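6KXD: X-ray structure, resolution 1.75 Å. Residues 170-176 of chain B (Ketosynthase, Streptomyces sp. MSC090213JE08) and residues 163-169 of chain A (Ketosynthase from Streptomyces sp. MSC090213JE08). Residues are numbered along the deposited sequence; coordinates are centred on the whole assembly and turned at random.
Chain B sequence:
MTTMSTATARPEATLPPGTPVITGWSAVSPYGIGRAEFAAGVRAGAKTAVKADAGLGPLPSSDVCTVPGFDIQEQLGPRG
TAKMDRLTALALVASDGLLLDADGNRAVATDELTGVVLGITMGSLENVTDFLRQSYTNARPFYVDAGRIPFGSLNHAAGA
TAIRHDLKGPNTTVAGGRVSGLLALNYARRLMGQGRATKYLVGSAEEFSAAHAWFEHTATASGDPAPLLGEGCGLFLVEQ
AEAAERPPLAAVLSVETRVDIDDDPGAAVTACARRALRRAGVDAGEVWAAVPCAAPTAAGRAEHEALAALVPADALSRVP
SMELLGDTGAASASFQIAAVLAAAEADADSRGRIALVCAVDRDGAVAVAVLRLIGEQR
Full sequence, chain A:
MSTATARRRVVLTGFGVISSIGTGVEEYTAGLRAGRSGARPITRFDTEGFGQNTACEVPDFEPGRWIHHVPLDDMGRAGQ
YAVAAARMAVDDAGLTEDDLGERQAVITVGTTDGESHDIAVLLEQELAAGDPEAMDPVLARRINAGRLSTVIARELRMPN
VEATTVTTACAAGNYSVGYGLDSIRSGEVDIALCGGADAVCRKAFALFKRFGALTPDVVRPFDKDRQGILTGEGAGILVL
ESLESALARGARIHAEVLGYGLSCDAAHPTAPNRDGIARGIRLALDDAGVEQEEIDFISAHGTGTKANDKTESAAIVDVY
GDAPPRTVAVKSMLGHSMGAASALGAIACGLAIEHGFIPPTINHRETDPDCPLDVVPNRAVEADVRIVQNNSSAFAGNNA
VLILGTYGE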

ATOM      1  N   PRO B 170      -6.107 -10.221   7.689  1.00 40.32           N
ATOM      2  CA  PRO B 170      -5.665  -8.929   7.149  1.00 39.40           C
ATOM      3  C   PRO B 170      -4.969  -9.151   5.795  1.00 39.96           C
ATOM      4  O   PRO B 170      -4.219 -10.115   5.581  1.00 36.92           O
ATOM      5  CB  PRO B 170      -4.673  -8.447   8.207  1.00 39.62           C
ATOM      6  CG  PRO B 170      -5.185  -9.100   9.481  1.00 42.23           C
ATOM      7  CD  PRO B 170      -5.576 -10.480   9.034  1.00 44.20           C
ATOM      8  N   ASN B 171      -5.249  -8.262   4.857  1.00 37.23           N
ATOM      9  CA  ASN B 171      -4.768  -8.393   3.514  1.00 35.61           C
ATOM     10  C   ASN B 171      -4.304  -7.019   3.057  1.00 39.36           C
ATOM     11  O   ASN B 171      -5.138  -6.161   2.868  1.00 34.82           O
ATOM     12  CB  ASN B 171      -5.844  -8.920   2.590  1.00 36.75           C
ATOM     13  CG  ASN B 171      -5.264  -9.421   1.295  1.00 39.96           C
ATOM     14  OD1 ASN B 171      -5.172  -8.668   0.332  1.00 37.62           O
ATOM     15  ND2 ASN B 171      -4.927 -10.705   1.263  1.00 35.44           N
ATOM     16  N   THR B 172      -2.984  -6.856   2.915  1.00 33.84           N
ATOM     17  CA  THR B 172      -2.425  -5.573   2.664  1.00 37.10           C
ATOM     18  C   THR B 172      -1.426  -5.678   1.507  1.00 34.28           C
ATOM     19  O   THR B 172      -0.758  -6.673   1.287  1.00 33.50           O
ATOM     20  CB  THR B 172      -1.734  -5.026   3.912  1.00 35.86           C
ATOM     21  OG1 THR B 172      -2.661  -5.099   4.987  1.00 36.00           O
ATOM     22  CG2 THR B 172      -1.282  -3.593   3.744  1.00 34.60           C
ATOM     23  N   THR B 173      -1.317  -4.580   0.748  1.00 32.87           N
ATOM     24  CA  THR B 173      -0.313  -4.422  -0.246  1.00 32.29           C
ATOM     25  C   THR B 173       0.373  -3.099   0.055  1.00 31.03           C
ATOM     26  O   THR B 173      -0.334  -2.124   0.419  1.00 33.05           O
ATOM     27  CB  THR B 173      -0.889  -4.401  -1.669  1.00 34.17           C
ATOM     28  OG1 THR B 173      -1.644  -5.605  -1.766  1.00 35.71           O
ATOM     29  CG2 THR B 173       0.160  -4.373  -2.750  1.00 34.76           C
ATOM     30  N   VAL B 174       1.697  -3.103  -0.015  1.00 33.78           N
ATOM     31  CA  VAL B 174       2.461  -1.903   0.270  1.00 34.04           C
ATOM     32  C   VAL B 174       3.378  -1.714  -0.926  1.00 33.74           C
ATOM     33  O   VAL B 174       3.773  -2.618  -1.590  1.00 32.25           O
ATOM     34  CB  VAL B 174       3.254  -1.942   1.593  1.00 32.29           C
ATOM     35  CG1 VAL B 174       2.326  -2.038   2.788  1.00 33.15           C
ATOM     36  CG2 VAL B 174       4.310  -3.045   1.590  1.00 33.99           C
ATOM     37  N   ALA B 175       3.651  -0.456  -1.247  1.00 34.10           N
ATOM     38  CA  ALA B 175       4.512  -0.170  -2.342  1.00 32.85           C
ATOM     39  C   ALA B 175       5.906   0.062  -1.767  1.00 38.48           C
ATOM     40  O   ALA B 175       6.174  -0.345  -0.673  1.00 40.05           O
ATOM     41  CB  ALA B 175       4.001   1.039  -3.096  1.00 36.65           C
ATOM     42  N   GLY B 176       6.795   0.733  -2.501  1.00 37.39           N
ATOM     43  CA  GLY B 176       8.111   0.993  -1.956  1.00 35.50           C
ATOM     44  C   GLY B 176       9.213   0.449  -2.820  1.00 36.43           C
ATOM     45  O   GLY B 176      10.394   0.661  -2.539  1.00 36.48           O
TER
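Chain A (163-169) ATTVTTA

Chain A meets chain B as one extended backbone crossing another: strand 163-166 runs roughly against strand 171-174, their N-to-C directions 122° apart and their axes 5.8 Å at closest approach. The strands share a single antiparallel bridge, B:Val174 with A:Val166, CA to CA 4.5 Å.

B:Pro170 lies out of reach. B:Asn171 touches lightly, its O 4.1 Å from A:Thr168 CG2, while its amide group is hydrogen-bonded elsewhere in the structure. B:Thr172 packs with both its CA, 3.9 Å from A:Thr168 CG2, and its methyl CG2, 4.0 Å from A:Val166 CG1 and 4.1 Å from A:Thr168 CG2; threonine suits a strand, being beta-branched, and offers a methyl beside its hydroxyl.

B:Thr173 O accepts a hydrogen bond from A:Thr167 N (2.9 Å, 161°) and a weak one from A:Thr167 OG1 (3.5 Å). Its CA-to-CB bond points sideways, and its methyl CG2 lies 3.1 Å from A:Thr167 OG1, a close contact but no hydrogen bond; here too beta-branching favours the extended backbone. B:Val174 turns its CA-to-CB bond away, yet CG1 reaches A:Thr164 CG2 at 3.6 Å and A:Val166 CG2 at 4.2 Å, an apolar contact apt for two valines. B:Ala175 N closes the bridge, donating to A:Thr165 O (2.8 Å, 166°); its small CB points toward chain A, 3.9 Å from A:Thr167 CG2. B:Gly176 then adopts phi 123°, where a CB would jam against the preceding carbonyl oxygen.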

ATOM      1  N   ALA A 163       8.417   5.257   5.584  1.00 38.97           N
ATOM      2  CA  ALA A 163       7.505   5.808   4.550  1.00 39.65           C
ATOM      3  C   ALA A 163       6.926   4.660   3.735  1.00 37.06           C
ATOM      4  O   ALA A 163       7.588   4.107   2.911  1.00 42.25           O
ATOM      5  CB  ALA A 163       8.247   6.760   3.653  1.00 41.70           C
ATOM      6  N   THR A 164       5.685   4.306   4.060  1.00 35.60           N
ATOM      7  CA  THR A 164       5.037   3.186   3.500  1.00 35.86           C
ATOM      8  C   THR A 164       3.797   3.673   2.764  1.00 38.05           C
ATOM      9  O   THR A 164       2.860   4.226   3.365  1.00 42.25           O
ATOM     10  CB  THR A 164       4.603   2.198   4.590  1.00 39.67           C
ATOM     11  OG1 THR A 164       5.765   1.818   5.317  1.00 44.64           O
ATOM     12  CG2 THR A 164       3.994   0.953   3.998  1.00 44.22           C
ATOM     13  N   THR A 165       3.751   3.426   1.473  1.00 33.90           N
ATOM     14  CA  THR A 165       2.504   3.667   0.781  1.00 32.90           C
ATOM     15  C   THR A 165       1.687   2.378   0.770  1.00 36.67           C
ATOM     16  O   THR A 165       2.179   1.366   0.330  1.00 35.22           O
ATOM     17  CB  THR A 165       2.745   4.066  -0.668  1.00 34.60           C
ATOM     18  OG1 THR A 165       3.514   5.262  -0.553  1.00 35.85           O
ATOM     19  CG2 THR A 165       1.473   4.363  -1.426  1.00 33.32           C
ATOM     20  N   VAL A 166       0.465   2.470   1.279  1.00 34.04           N
ATOM     21  CA  VAL A 166      -0.424   1.348   1.317  1.00 35.90           C
ATOM     22  C   VAL A 166      -1.322   1.414   0.068  1.00 39.41           C
ATOM     23  O   VAL A 166      -2.058   2.369  -0.171  1.00 39.23           O
ATOM     24  CB  VAL A 166      -1.198   1.311   2.635  1.00 36.61           C
ATOM     25  CG1 VAL A 166      -2.180   0.159   2.620  1.00 32.88           C
ATOM     26  CG2 VAL A 166      -0.222   1.186   3.818  1.00 39.84           C
ATOM     27  N   THR A 167      -1.288   0.361  -0.724  1.00 34.95           N
ATOM     28  CA  THR A 167      -1.981   0.356  -2.014  1.00 34.89           C
ATOM     29  C   THR A 167      -3.172  -0.609  -1.920  1.00 36.28           C
ATOM     30  O   THR A 167      -3.216  -1.548  -2.647  1.00 41.74           O
ATOM     31  CB  THR A 167      -1.040  -0.016  -3.151  1.00 36.19           C
ATOM     32  OG1 THR A 167      -0.513  -1.326  -2.950  1.00 36.26           O
ATOM     33  CG2 THR A 167       0.104   0.984  -3.270  1.00 35.50           C
ATOM     34  N   THR A 168      -4.053  -0.352  -0.965  1.00 36.57           N
ATOM     35  CA  THR A 168      -5.266  -1.143  -0.783  1.00 39.62           C
ATOM     36  C   THR A 168      -6.470  -0.309  -1.246  1.00 43.41           C
ATOM     37  O   THR A 168      -7.592  -0.341  -0.650  1.00 39.53           O
ATOM     38  CB  THR A 168      -5.363  -1.644   0.658  1.00 37.71           C
ATOM     39  OG1 THR A 168      -5.396  -0.517   1.532  1.00 36.17           O
ATOM     40  CG2 THR A 168      -4.231  -2.563   1.054  1.00 36.50           C
ATOM     41  N   ALA A 169      -6.208   0.532  -2.244  1.00 44.55           N
ATOM     42  CA  ALA A 169      -7.255   1.272  -2.973  1.00 47.20           C
ATOM     43  C   ALA A 169      -8.190   2.054  -2.032  1.00 48.12           C
ATOM     44  O   ALA A 169      -7.746   2.907  -1.244  1.00 44.11           O
ATOM     45  CB  ALA A 169      -7.931   0.313  -3.901  1.00 48.67           C
TER